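PDB 1XIP: nucleoporin NUP159, which serves as a component of the yeast nuclear pore complex, its N-terminal beta-propeller domain tethering the helicase Dbp5 to the pore for mRNA export. Local coordinates for residues Glu212-Leu217 with Ser243-Met248; Pro128-Lys133 with Val274-Met279; Val9-Ser14 with Thr263-Pro268; Phe184-Trp189 with Glu195-Phe200; Thr220-Gln225 with Asn293-Ala298. All coordinates share one frame; numbering follows the deposited sequence.

Contact 1: residues Glu212-Leu217 with Ser243-Met248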
# COMPACT_ATOMS: atom_id res chain seq x y z
N GLU A 212 14.85 16.53 -10.05
CA GLU A 212 13.95 16.40 -11.19
C GLU A 212 13.94 14.98 -11.80
O GLU A 212 12.92 14.51 -12.28
CB GLU A 212 14.29 17.46 -12.25
CG GLU A 212 14.27 18.91 -11.72
CD GLU A 212 15.63 19.41 -11.20
OE1 GLU A 212 16.53 18.58 -10.91
OE2 GLU A 212 15.80 20.65 -11.08
N GLU A 213 15.09 14.31 -11.76
CA GLU A 213 15.22 12.94 -12.25
C GLU A 213 14.81 11.94 -11.18
O GLU A 213 14.16 10.94 -11.48
CB GLU A 213 16.67 12.67 -12.66
CG GLU A 213 16.89 12.42 -14.15
CD GLU A 213 18.37 12.51 -14.57
OE1 GLU A 213 19.24 11.95 -13.84
OE2 GLU A 213 18.66 13.11 -15.63
N TYR A 214 15.21 12.22 -9.94
CA TYR A 214 14.91 11.35 -8.79
C TYR A 214 14.14 12.11 -7.74
O TYR A 214 14.70 12.61 -6.78
CB TYR A 214 16.20 10.71 -8.25
CG TYR A 214 16.78 9.82 -9.29
CD1 TYR A 214 16.30 8.53 -9.47
CD2 TYR A 214 17.74 10.29 -10.18
CE1 TYR A 214 16.79 7.71 -10.45
CE2 TYR A 214 18.24 9.48 -11.17
CZ TYR A 214 17.76 8.19 -11.31
OH TYR A 214 18.25 7.36 -12.30
N SER A 215 12.85 12.20 -7.99
CA SER A 215 11.93 12.91 -7.13
C SER A 215 11.57 12.04 -5.94
O SER A 215 11.66 10.81 -6.01
CB SER A 215 10.67 13.23 -7.90
OG SER A 215 10.46 14.63 -7.94
N PRO A 216 11.16 12.67 -4.84
CA PRO A 216 10.73 11.93 -3.66
C PRO A 216 9.38 11.28 -3.95
O PRO A 216 8.43 12.01 -4.26
CB PRO A 216 10.60 13.01 -2.59
CG PRO A 216 10.31 14.28 -3.35
CD PRO A 216 11.05 14.13 -4.65
N LEU A 217 9.30 9.95 -3.90
CA LEU A 217 8.08 9.25 -4.30
C LEU A 217 7.37 8.55 -3.14
O LEU A 217 6.14 8.56 -3.06
CB LEU A 217 8.34 8.27 -5.46
CG LEU A 217 8.92 8.75 -6.82
CD1 LEU A 217 9.18 7.59 -7.75
CD2 LEU A 217 8.03 9.73 -7.51
N SER A 243 6.97 5.04 -18.91
CA SER A 243 8.12 4.26 -18.49
C SER A 243 8.47 4.77 -17.09
O SER A 243 8.44 5.98 -16.86
CB SER A 243 9.29 4.52 -19.46
OG SER A 243 10.42 3.73 -19.16
N TYR A 244 8.77 3.87 -16.15
CA TYR A 244 9.23 4.29 -14.81
C TYR A 244 10.73 4.06 -14.59
O TYR A 244 11.26 3.00 -14.93
CB TYR A 244 8.43 3.64 -13.67
CG TYR A 244 6.95 3.93 -13.72
CD1 TYR A 244 6.45 5.16 -13.25
CD2 TYR A 244 6.06 3.01 -14.23
CE1 TYR A 244 5.09 5.44 -13.31
CE2 TYR A 244 4.71 3.29 -14.30
CZ TYR A 244 4.23 4.50 -13.84
OH TYR A 244 2.89 4.75 -13.90
N ASP A 245 11.39 5.06 -14.04
CA ASP A 245 12.76 4.91 -13.61
C ASP A 245 12.88 5.25 -12.12
O ASP A 245 12.69 6.40 -11.71
CB ASP A 245 13.69 5.79 -14.46
CG ASP A 245 15.15 5.74 -13.98
OD1 ASP A 245 15.64 4.61 -13.66
OD2 ASP A 245 15.86 6.77 -13.89
N GLN A 246 13.20 4.25 -11.30
CA GLN A 246 13.13 4.42 -9.85
C GLN A 246 14.32 3.84 -9.10
O GLN A 246 14.84 2.79 -9.47
CB GLN A 246 11.84 3.79 -9.33
CG GLN A 246 10.63 4.67 -9.49
CD GLN A 246 9.35 3.92 -9.25
OE1 GLN A 246 9.37 2.86 -8.64
NE2 GLN A 246 8.23 4.46 -9.72
N LYS A 247 14.71 4.50 -8.02
CA LYS A 247 15.72 3.95 -7.13
C LYS A 247 15.18 3.70 -5.73
O LYS A 247 14.57 4.59 -5.13
CB LYS A 247 16.93 4.88 -7.07
CG LYS A 247 17.79 4.78 -8.30
CD LYS A 247 19.08 5.53 -8.13
CE LYS A 247 19.99 5.32 -9.31
NZ LYS A 247 20.62 3.97 -9.26
N MSE A 248 15.40 2.50 -5.22
CA MSE A 248 14.94 2.15 -3.87
C MSE A 248 16.07 2.08 -2.87
O MSE A 248 17.13 1.53 -3.15
CB MSE A 248 14.16 0.83 -3.84
CG MSE A 248 14.04 0.13 -5.16
SE MSE A 248 12.71 0.94 -6.36
CE MSE A 248 11.09 0.27 -5.54
O HOH W 1 14.26 8.77 -13.46
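Tyr-214 meets Asp-245 and Lys-247 in a side-chain contact at the surface of one sheet, between the start of strand 215-221 and the start of strand 246-254; strand 226-232 runs between the two. The tyrosine reaches across this middle strand with its phenol end, OH lying 2.9 Å from Asp-245 OD2, while the ring and carboxylate planes stand 71° apart. The long aliphatic part of Lys-247 lies obliquely against the same ring, CG being 3.8 Å from Tyr-214 CE1, and its ammonium group goes on to a salt bridge with Glu-262. Tyrosine and lysine suit this surface because their carbon parts pack together while the ammonium finds its pair. A water lies 2.9 Å from Glu-213 O and 2.6 Å from Asp-245 OD2, bridging backbone and carboxylate. On the more buried side, Leu-217 CD1 rests 3.7 Å from Gln-246 CG, the two side chains crossing at about a right angle. Strands 215-221, 226-232 and 246-254 are consecutive antiparallel strands of one blade of the NUP159/214 beta-propeller, and this contact bridges the outer two of the three.

Contact 2: residues Pro128-Lys133 with Val274-Met279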
# COMPACT_ATOMS: atom_id res chain seq x y z
N PRO A 128 -8.24 18.04 -3.36
CA PRO A 128 -8.06 16.61 -3.67
C PRO A 128 -6.99 15.91 -2.84
O PRO A 128 -5.96 16.49 -2.47
CB PRO A 128 -7.62 16.62 -5.14
CG PRO A 128 -8.25 17.85 -5.70
CD PRO A 128 -8.30 18.86 -4.59
N VAL A 129 -7.22 14.64 -2.55
CA VAL A 129 -6.36 13.91 -1.64
C VAL A 129 -5.57 12.84 -2.39
O VAL A 129 -6.09 12.25 -3.34
CB VAL A 129 -7.20 13.32 -0.50
CG1 VAL A 129 -6.47 12.21 0.23
CG2 VAL A 129 -7.61 14.43 0.46
N PHE A 130 -4.32 12.61 -1.98
CA PHE A 130 -3.43 11.62 -2.61
C PHE A 130 -3.38 10.29 -1.83
O PHE A 130 -3.24 9.21 -2.41
CB PHE A 130 -1.99 12.15 -2.69
CG PHE A 130 -1.77 13.22 -3.73
CD1 PHE A 130 -2.56 13.29 -4.89
CD2 PHE A 130 -0.73 14.15 -3.55
CE1 PHE A 130 -2.35 14.30 -5.85
CE2 PHE A 130 -0.50 15.16 -4.51
CZ PHE A 130 -1.31 15.24 -5.66
N GLN A 131 -3.42 10.40 -0.50
CA GLN A 131 -3.20 9.25 0.37
C GLN A 131 -3.92 9.37 1.70
O GLN A 131 -3.96 10.44 2.29
CB GLN A 131 -1.71 9.04 0.63
CG GLN A 131 -1.38 7.59 1.03
CD GLN A 131 0.05 7.41 1.45
OE1 GLN A 131 0.95 7.61 0.66
NE2 GLN A 131 0.27 7.04 2.71
N LEU A 132 -4.47 8.24 2.15
CA LEU A 132 -5.13 8.15 3.43
C LEU A 132 -4.62 6.94 4.13
O LEU A 132 -4.40 5.89 3.50
CB LEU A 132 -6.63 7.97 3.24
CG LEU A 132 -7.45 9.17 2.82
CD1 LEU A 132 -8.04 8.93 1.45
CD2 LEU A 132 -8.54 9.36 3.82
N LYS A 133 -4.43 7.06 5.44
CA LYS A 133 -4.15 5.92 6.29
C LYS A 133 -4.99 6.02 7.54
O LYS A 133 -5.09 7.08 8.18
CB LYS A 133 -2.68 5.87 6.68
CG LYS A 133 -1.87 4.73 6.07
CD LYS A 133 -2.22 3.33 6.64
CE LYS A 133 -1.91 2.19 5.61
NZ LYS A 133 -2.79 0.95 5.70
N VAL A 274 -0.29 4.30 -16.30
CA VAL A 274 -0.09 5.52 -15.52
C VAL A 274 -0.65 5.33 -14.13
O VAL A 274 -1.84 5.12 -13.95
CB VAL A 274 -0.77 6.75 -16.15
CG1 VAL A 274 -0.60 7.98 -15.23
CG2 VAL A 274 -0.21 7.02 -17.52
N ARG A 275 0.24 5.40 -13.16
CA ARG A 275 -0.10 5.21 -11.77
C ARG A 275 0.61 6.22 -10.93
O ARG A 275 1.75 6.59 -11.23
CB ARG A 275 0.29 3.81 -11.32
CG ARG A 275 -0.59 2.77 -11.92
CD ARG A 275 -2.00 2.83 -11.41
NE ARG A 275 -2.24 1.66 -10.57
CZ ARG A 275 -2.35 1.68 -9.26
NH1 ARG A 275 -2.27 2.81 -8.58
NH2 ARG A 275 -2.56 0.56 -8.63
N PHE A 276 -0.08 6.68 -9.90
CA PHE A 276 0.54 7.43 -8.83
C PHE A 276 1.39 6.47 -8.01
O PHE A 276 0.92 5.39 -7.65
CB PHE A 276 -0.54 8.08 -7.97
CG PHE A 276 -0.01 9.01 -6.93
CD1 PHE A 276 0.25 10.34 -7.24
CD2 PHE A 276 0.25 8.56 -5.64
CE1 PHE A 276 0.76 11.22 -6.27
CE2 PHE A 276 0.75 9.42 -4.67
CZ PHE A 276 1.00 10.75 -4.97
N PRO A 277 2.64 6.84 -7.74
CA PRO A 277 3.57 6.03 -6.93
C PRO A 277 3.09 5.72 -5.53
O PRO A 277 2.84 6.64 -4.76
CB PRO A 277 4.80 6.92 -6.84
CG PRO A 277 4.78 7.61 -8.15
CD PRO A 277 3.30 8.03 -8.30
N TYR A 278 2.99 4.44 -5.20
CA TYR A 278 2.60 4.01 -3.87
C TYR A 278 3.12 2.60 -3.60
O TYR A 278 3.07 1.73 -4.47
CB TYR A 278 1.08 4.11 -3.66
CG TYR A 278 0.64 3.58 -2.31
CD1 TYR A 278 0.90 4.30 -1.14
CD2 TYR A 278 -0.02 2.36 -2.20
CE1 TYR A 278 0.53 3.80 0.10
CE2 TYR A 278 -0.39 1.84 -0.98
CZ TYR A 278 -0.11 2.56 0.18
OH TYR A 278 -0.48 2.05 1.40
N MSE A 279 3.62 2.39 -2.39
CA MSE A 279 4.18 1.12 -1.99
C MSE A 279 3.20 0.39 -1.08
O MSE A 279 2.88 0.90 -0.01
CB MSE A 279 5.51 1.35 -1.26
CG MSE A 279 6.26 0.08 -0.87
SE MSE A 279 7.00 -0.90 -2.43
CE MSE A 279 8.12 0.51 -3.18
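Phe-130 and Phe-276, both partly exposed, form an offset stack in the beta-propeller, joining a classic beta bulge, where Phe-130 and Gln-131 both face Leu-142, to the loop leading into strand 279-284. This is the tight part: the ring centroids are 5.0 Å apart with planes at 30°, and Phe-276 presents its CE1-CZ end over one face of Phe-130. Phe-276 has CG anti to the backbone N (chi1 -173°), which sends the ring across toward its partner, and Phe-37 meets it edge-to-face. The looser side lies at Lys-133, whose CE comes no nearer than 4.4 Å to Tyr-278 OH. Between these two, Gln-131 suits a buried polar place because its extended chain takes NE2 to the carbonyl of Phe-168 while its amide abuts a ring. With an alanine here, the Phe-168 carbonyl would probably lose this donor and the edge of Tyr-278 would lose its neighbour. The amide and tyrosine planes are 67° apart, with Gln-131 OE1 at the ring's edge, 3.8 Å from Tyr-278 CD1.

Contact 3: residues Val9-Ser14 with Thr263-Pro268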
# COMPACT_ATOMS: atom_id res chain seq x y z
N VAL A 9 22.20 -3.36 -0.35
CA VAL A 9 21.57 -4.35 0.53
C VAL A 9 21.55 -5.67 -0.20
O VAL A 9 21.14 -5.72 -1.36
CB VAL A 9 20.10 -4.02 0.90
CG1 VAL A 9 19.83 -4.38 2.36
CG2 VAL A 9 19.76 -2.57 0.64
N PRO A 10 21.98 -6.75 0.44
CA PRO A 10 22.14 -8.03 -0.24
C PRO A 10 20.86 -8.88 -0.28
O PRO A 10 19.96 -8.68 0.53
CB PRO A 10 23.24 -8.73 0.58
CG PRO A 10 23.50 -7.82 1.77
CD PRO A 10 22.36 -6.85 1.86
N THR A 11 20.77 -9.79 -1.24
CA THR A 11 19.61 -10.64 -1.38
C THR A 11 19.92 -12.07 -1.01
O THR A 11 20.82 -12.71 -1.58
CB THR A 11 19.05 -10.56 -2.81
OG1 THR A 11 18.51 -9.25 -3.05
CG2 THR A 11 17.84 -11.50 -2.95
N GLU A 12 19.17 -12.58 -0.03
CA GLU A 12 19.28 -13.95 0.42
C GLU A 12 18.36 -14.82 -0.41
O GLU A 12 17.19 -14.49 -0.59
CB GLU A 12 18.92 -14.04 1.90
CG GLU A 12 19.09 -15.41 2.51
CD GLU A 12 18.45 -15.52 3.86
OE1 GLU A 12 19.17 -15.46 4.88
OE2 GLU A 12 17.22 -15.68 3.92
N THR A 13 18.90 -15.91 -0.93
CA THR A 13 18.10 -16.99 -1.48
C THR A 13 17.74 -17.91 -0.34
O THR A 13 18.61 -18.46 0.33
CB THR A 13 18.89 -17.76 -2.54
OG1 THR A 13 19.36 -16.83 -3.52
CG2 THR A 13 17.97 -18.67 -3.33
N SER A 14 16.45 -18.07 -0.11
CA SER A 14 15.97 -18.86 1.02
C SER A 14 15.19 -20.04 0.52
O SER A 14 14.34 -19.90 -0.37
CB SER A 14 15.11 -18.00 1.95
OG SER A 14 14.81 -18.68 3.16
N THR A 263 18.63 -1.07 -3.22
CA THR A 263 18.21 -2.35 -3.79
C THR A 263 17.78 -2.18 -5.22
O THR A 263 17.20 -1.15 -5.60
CB THR A 263 17.01 -2.98 -3.09
OG1 THR A 263 16.59 -2.16 -1.99
CG2 THR A 263 17.40 -4.32 -2.49
N PHE A 264 18.00 -3.23 -5.98
CA PHE A 264 17.45 -3.37 -7.29
C PHE A 264 16.46 -4.51 -7.27
O PHE A 264 15.92 -4.89 -8.31
CB PHE A 264 18.58 -3.62 -8.30
CG PHE A 264 19.54 -2.46 -8.41
CD1 PHE A 264 19.28 -1.40 -9.30
CD2 PHE A 264 20.68 -2.41 -7.61
CE1 PHE A 264 20.16 -0.32 -9.39
CE2 PHE A 264 21.56 -1.34 -7.70
CZ PHE A 264 21.30 -0.29 -8.59
N ASP A 265 16.21 -5.06 -6.08
CA ASP A 265 15.39 -6.28 -5.97
C ASP A 265 14.06 -6.12 -5.25
O ASP A 265 13.35 -7.10 -5.02
CB ASP A 265 16.17 -7.44 -5.33
CG ASP A 265 17.36 -7.89 -6.16
OD1 ASP A 265 17.29 -7.83 -7.42
OD2 ASP A 265 18.40 -8.34 -5.62
N ILE A 266 13.72 -4.89 -4.87
CA ILE A 266 12.39 -4.64 -4.35
C ILE A 266 11.57 -3.99 -5.45
O ILE A 266 11.89 -2.87 -5.87
CB ILE A 266 12.42 -3.75 -3.10
CG1 ILE A 266 12.97 -4.52 -1.91
CG2 ILE A 266 11.02 -3.27 -2.79
CD1 ILE A 266 13.15 -3.68 -0.67
N THR A 267 10.55 -4.69 -5.92
CA THR A 267 9.51 -4.09 -6.74
C THR A 267 10.04 -3.32 -7.96
O THR A 267 9.75 -2.14 -8.10
CB THR A 267 8.68 -3.08 -5.93
OG1 THR A 267 8.21 -3.69 -4.73
CG2 THR A 267 7.45 -2.67 -6.71
N PRO A 268 10.83 -3.94 -8.83
CA PRO A 268 11.31 -3.24 -10.02
C PRO A 268 10.16 -2.63 -10.88
O PRO A 268 9.20 -3.33 -11.22
CB PRO A 268 12.06 -4.33 -10.80
CG PRO A 268 11.77 -5.64 -10.11
CD PRO A 268 11.37 -5.32 -8.74
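Val-9 and Thr-263 bring the two backbones closest, 5.8 Å between their CA atoms, and the chains then spread to 7.6 Å between the CA atoms of Thr-11 and Asp-265, as the N-terminal segment passes from the sheet holding strand 257-263 to its pairing with strand 313-316. At the close end, Val-9 CG2 lies 4.1 Å from Thr-263 OG1, a loose meeting of two beta-branched residues crossing obliquely. Both also pack on Ile-250, so a compact valine and a compact threonine suit this buried place beside the sheet. At the wider end the link is polar: Thr-11 OG1 donates to Asp-265 OD2 over 2.7 Å. The hydroxyl stands beside its own backbone N, with OG1 anti to the carbonyl carbon (chi1 -68°), which turns it toward the loop. It meets the carboxylate oxygen on the anti side, 16° out of the carboxylate plane. Asp-265 fits its place in the loop after strand 257-263, because its short side chain spans the widened gap and presents an acceptor. A single hydroxyl-carboxylate bond, beside a loose methyl-to-hydroxyl touch, probably helps to fix the N-terminal segment to the propeller, together with the backbone bonding of Val-9 with Glu-262.

Contact 4: residues Phe184-Trp189 with Glu195-Phe200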
# COMPACT_ATOMS: atom_id res chain seq x y z
N PHE A 184 13.91 13.46 5.42
CA PHE A 184 13.04 12.57 6.17
C PHE A 184 12.78 13.05 7.60
O PHE A 184 13.63 13.69 8.23
CB PHE A 184 13.67 11.20 6.23
CG PHE A 184 13.75 10.52 4.92
CD1 PHE A 184 12.82 9.55 4.56
CD2 PHE A 184 14.78 10.81 4.03
CE1 PHE A 184 12.90 8.90 3.33
CE2 PHE A 184 14.87 10.18 2.81
CZ PHE A 184 13.93 9.22 2.45
N GLN A 185 11.61 12.72 8.11
CA GLN A 185 11.26 13.03 9.47
C GLN A 185 10.45 11.91 10.08
O GLN A 185 9.64 11.28 9.41
CB GLN A 185 10.48 14.32 9.53
CG GLN A 185 11.35 15.56 9.60
CD GLN A 185 10.53 16.81 9.68
OE1 GLN A 185 9.40 16.78 10.18
NE2 GLN A 185 11.07 17.91 9.18
N SER A 186 10.68 11.66 11.35
CA SER A 186 10.04 10.58 12.05
C SER A 186 9.52 11.08 13.37
O SER A 186 10.19 11.86 14.04
CB SER A 186 11.04 9.45 12.27
OG SER A 186 10.43 8.35 12.91
N PHE A 187 8.33 10.66 13.74
CA PHE A 187 7.72 11.12 14.99
C PHE A 187 7.21 9.94 15.79
O PHE A 187 6.75 8.96 15.23
CB PHE A 187 6.53 12.03 14.71
CG PHE A 187 6.82 13.18 13.80
CD1 PHE A 187 6.94 14.48 14.31
CD2 PHE A 187 6.91 13.00 12.42
CE1 PHE A 187 7.19 15.55 13.48
CE2 PHE A 187 7.16 14.07 11.58
CZ PHE A 187 7.29 15.35 12.11
N ALA A 188 7.28 10.06 17.11
CA ALA A 188 6.49 9.19 17.95
C ALA A 188 5.02 9.59 17.79
O ALA A 188 4.70 10.79 17.77
CB ALA A 188 6.93 9.31 19.38
N TRP A 189 4.16 8.59 17.63
CA TRP A 189 2.74 8.82 17.36
C TRP A 189 1.82 8.15 18.41
O TRP A 189 1.93 6.94 18.68
CB TRP A 189 2.40 8.32 15.95
CG TRP A 189 0.95 8.41 15.64
CD1 TRP A 189 0.00 7.45 15.86
CD2 TRP A 189 0.26 9.53 15.06
NE1 TRP A 189 -1.24 7.90 15.47
CE2 TRP A 189 -1.11 9.18 14.97
CE3 TRP A 189 0.66 10.79 14.62
CZ2 TRP A 189 -2.07 10.04 14.45
CZ3 TRP A 189 -0.29 11.65 14.11
CH2 TRP A 189 -1.65 11.27 14.02
N GLU A 195 5.50 13.61 18.58
CA GLU A 195 6.72 14.25 19.04
C GLU A 195 7.88 13.80 18.16
O GLU A 195 8.12 12.59 18.01
CB GLU A 195 7.00 13.86 20.50
CG GLU A 195 6.03 14.45 21.52
CD GLU A 195 6.68 14.76 22.86
OE1 GLU A 195 7.91 15.01 22.89
OE2 GLU A 195 5.96 14.77 23.89
N LYS A 196 8.60 14.76 17.59
CA LYS A 196 9.76 14.49 16.74
C LYS A 196 10.70 13.47 17.39
O LYS A 196 11.08 13.63 18.54
CB LYS A 196 10.52 15.79 16.45
CG LYS A 196 10.23 16.39 15.08
CD LYS A 196 11.50 16.53 14.24
CE LYS A 196 11.82 18.00 13.98
NZ LYS A 196 11.03 18.56 12.85
N GLN A 197 11.02 12.42 16.66
CA GLN A 197 11.90 11.38 17.16
C GLN A 197 13.29 11.69 16.61
O GLN A 197 14.23 11.93 17.37
CB GLN A 197 11.44 9.99 16.67
CG GLN A 197 11.22 8.91 17.75
CD GLN A 197 10.60 7.60 17.19
OE1 GLN A 197 9.63 7.08 17.74
NE2 GLN A 197 11.17 7.09 16.10
N PHE A 198 13.40 11.69 15.28
CA PHE A 198 14.62 12.09 14.58
C PHE A 198 14.35 12.75 13.22
O PHE A 198 13.21 12.92 12.82
CB PHE A 198 15.62 10.92 14.45
CG PHE A 198 15.00 9.63 14.02
CD1 PHE A 198 14.59 8.70 14.98
CD2 PHE A 198 14.85 9.32 12.68
CE1 PHE A 198 14.02 7.48 14.60
CE2 PHE A 198 14.29 8.10 12.28
CZ PHE A 198 13.87 7.18 13.24
N GLU A 199 15.43 13.10 12.52
CA GLU A 199 15.37 13.92 11.32
C GLU A 199 16.65 13.70 10.54
O GLU A 199 17.72 13.58 11.14
CB GLU A 199 15.28 15.39 11.73
CG GLU A 199 14.84 16.34 10.64
CD GLU A 199 14.35 17.66 11.21
OE1 GLU A 199 15.10 18.31 11.99
OE2 GLU A 199 13.22 18.06 10.88
N PHE A 200 16.56 13.64 9.21
CA PHE A 200 17.77 13.55 8.39
C PHE A 200 17.60 13.95 6.93
O PHE A 200 16.50 13.96 6.39
CB PHE A 200 18.44 12.18 8.53
CG PHE A 200 17.56 11.03 8.17
CD1 PHE A 200 17.63 10.45 6.92
CD2 PHE A 200 16.68 10.50 9.11
CE1 PHE A 200 16.82 9.36 6.59
CE2 PHE A 200 15.86 9.42 8.79
CZ PHE A 200 15.94 8.84 7.52
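Phe-184 and Phe-200 face each other as a hydrogen-bonded antiparallel pair, and their side chains take contrasting conformations. Phe-200 has CG between its backbone N and carbonyl carbon (chi1 57°), which lays its ring under Phe-184 CB, 3.7 Å from centroid to carbon. The two ring planes differ by only 11° but are slid apart. Phe-198 repeats the trick (chi1 44°): its face receives Ser-186 CB at 3.8 Å from the centroid, a second CH-pi contact, while Ser-186 OG turns to Gln-174. Together the strands form a beta hairpin at the outer edge of a propeller blade, interrupted by a classic bulge in which Gln-197 and Phe-198 both face Ser-186; Gln-197 N donates to Ser-186 O (2.8 Å), the bond from Phe-198 N being weak. On the other face, Gln-185 runs beside Glu-199, CG to CG 3.7 Å, and Lys-196, bent along its chain, folds back to a salt bridge with Glu-199, NZ to OE2 3.0 Å. A glycine in place of Gln-185 would probably open a gap beside this pair. Lys-196 CG also lies 3.5 Å from Phe-187 CE1.

Contact 5: residues Thr220-Gln225 with Asn293-Ala298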
# COMPACT_ATOMS: atom_id res chain seq x y z
N THR A 220 8.08 4.00 3.54
CA THR A 220 7.43 2.91 4.23
C THR A 220 8.22 2.62 5.47
O THR A 220 9.43 2.46 5.41
CB THR A 220 7.42 1.68 3.32
OG1 THR A 220 6.70 1.99 2.13
CG2 THR A 220 6.58 0.56 3.93
N ILE A 221 7.53 2.58 6.61
CA ILE A 221 8.11 2.13 7.86
C ILE A 221 8.16 0.62 7.86
O ILE A 221 7.11 -0.04 7.76
CB ILE A 221 7.24 2.60 9.03
CG1 ILE A 221 7.15 4.13 9.05
CG2 ILE A 221 7.77 2.05 10.32
CD1 ILE A 221 6.16 4.69 10.06
N LEU A 222 9.36 0.05 7.94
CA LEU A 222 9.50 -1.40 8.00
C LEU A 222 9.66 -1.85 9.44
O LEU A 222 9.28 -2.97 9.81
CB LEU A 222 10.68 -1.89 7.16
CG LEU A 222 10.70 -1.57 5.66
CD1 LEU A 222 12.06 -1.88 5.08
CD2 LEU A 222 9.62 -2.32 4.90
N SER A 223 10.24 -0.97 10.25
CA SER A 223 10.42 -1.17 11.69
C SER A 223 10.62 0.22 12.26
O SER A 223 10.81 1.17 11.50
CB SER A 223 11.64 -2.06 11.98
OG SER A 223 12.83 -1.28 12.07
N PRO A 224 10.58 0.38 13.58
CA PRO A 224 10.81 1.71 14.18
C PRO A 224 12.16 2.32 13.74
O PRO A 224 12.32 3.54 13.84
CB PRO A 224 10.80 1.43 15.68
CG PRO A 224 10.00 0.17 15.81
CD PRO A 224 10.32 -0.64 14.61
N GLN A 225 13.08 1.48 13.24
CA GLN A 225 14.42 1.91 12.82
C GLN A 225 14.69 1.95 11.29
O GLN A 225 15.50 2.77 10.82
CB GLN A 225 15.48 1.04 13.50
CG GLN A 225 15.97 1.67 14.79
CD GLN A 225 16.63 0.68 15.72
OE1 GLN A 225 17.86 0.50 15.68
NE2 GLN A 225 15.83 0.03 16.57
N ASN A 293 9.35 -9.55 11.90
CA ASN A 293 8.20 -9.38 11.04
C ASN A 293 8.67 -9.39 9.60
O ASN A 293 9.58 -8.65 9.21
CB ASN A 293 7.44 -8.07 11.38
CG ASN A 293 8.35 -6.97 11.95
OD1 ASN A 293 9.56 -7.18 12.20
ND2 ASN A 293 7.78 -5.79 12.17
N VAL A 294 8.05 -10.28 8.83
CA VAL A 294 8.22 -10.32 7.40
C VAL A 294 7.27 -9.29 6.77
O VAL A 294 6.10 -9.24 7.10
CB VAL A 294 7.88 -11.73 6.88
CG1 VAL A 294 8.06 -11.82 5.40
CG2 VAL A 294 8.75 -12.75 7.57
N ASN A 295 7.79 -8.45 5.89
CA ASN A 295 6.94 -7.54 5.14
C ASN A 295 6.86 -7.91 3.69
O ASN A 295 7.86 -7.97 3.01
CB ASN A 295 7.44 -6.11 5.25
CG ASN A 295 7.57 -5.69 6.65
OD1 ASN A 295 6.58 -5.46 7.33
ND2 ASN A 295 8.80 -5.61 7.13
N VAL A 296 5.64 -8.15 3.22
CA VAL A 296 5.37 -8.39 1.82
C VAL A 296 5.12 -7.05 1.16
O VAL A 296 4.32 -6.24 1.66
CB VAL A 296 4.14 -9.27 1.63
CG1 VAL A 296 3.91 -9.57 0.18
CG2 VAL A 296 4.30 -10.57 2.43
N LEU A 297 5.81 -6.81 0.04
CA LEU A 297 5.75 -5.52 -0.64
C LEU A 297 5.38 -5.63 -2.11
O LEU A 297 5.76 -6.57 -2.79
CB LEU A 297 7.09 -4.79 -0.50
CG LEU A 297 7.54 -4.54 0.92
CD1 LEU A 297 9.04 -4.56 0.99
CD2 LEU A 297 6.98 -3.23 1.40
N ALA A 298 4.61 -4.65 -2.57
CA ALA A 298 4.17 -4.57 -3.95
C ALA A 298 4.07 -3.11 -4.27
O ALA A 298 4.10 -2.26 -3.37
CB ALA A 298 2.83 -5.21 -4.11
O HOH W 2 6.16 -3.91 10.04
O HOH W 3 11.08 -5.07 9.56
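Leu-222 carries most of the first segment's share of the contact with residues 293-298, and the residues before it set the scene. Thr-220 and Ile-221 finish strand 215-221; the threonine side chain packs on Met-279 and Lys-281, whereas the backbone of Ile-221 is held by Asp-169 and Lys-281. At Leu-222 the chain leaves the strand. Its CG lies beside the backbone N (chi1 -59°), a setting that carries CD2 toward the neighbouring strand, 4.5 Å from Leu-297 CD2 and 4.1 Å from Asn-295 ND2. Trp-308 packs on both leucines, so branched apolar residues suit this buried seam. It is a junction between adjacent sheets of the beta-propeller, one ending in strand 215-221 and the other containing strand 292-299. The backbone oxygen of Leu-222 spans the seam through water: one molecule donates to it at 2.8 Å and accepts a weak bond from Asn-295 ND2, and a second donates to Leu-222 O at 3.3 Å and to Asn-295 OD1 at 3.2 Å. Asparagine serves well here, since its amide offers both a donor and an acceptor; OD1 also binds Thr-283. Ser-223 then makes an ST turn, its OG accepting from Gln-225 N at 3.0 Å, which bends the chain toward strand 226-232.

Contact 4 is the most local, closing a hairpin before contact 1 opens. Contacts 1 and 4 are both nested within the loop closed by contact 2, while contact 3 draws the N-terminal segment to residues 263-268 and encloses contacts 1 and 4. Contacts 1 and 5 share strand 215-221, with centres about 20 Å apart, and contact 5 crosses contacts 1, 2 and 3 along the chain. Residues Val-274 to Met-279 are a hub: Tyr-244 OH of contact 1 approaches Arg-275 N, and Met-279 packs on Thr-220, Leu-297 and Thr-267. The centres of contacts 3 and 4 are about 27 Å apart. Contacts 1 and 4 brace single sheets, whereas contacts 2, 3 and 5 join parts of different sheets.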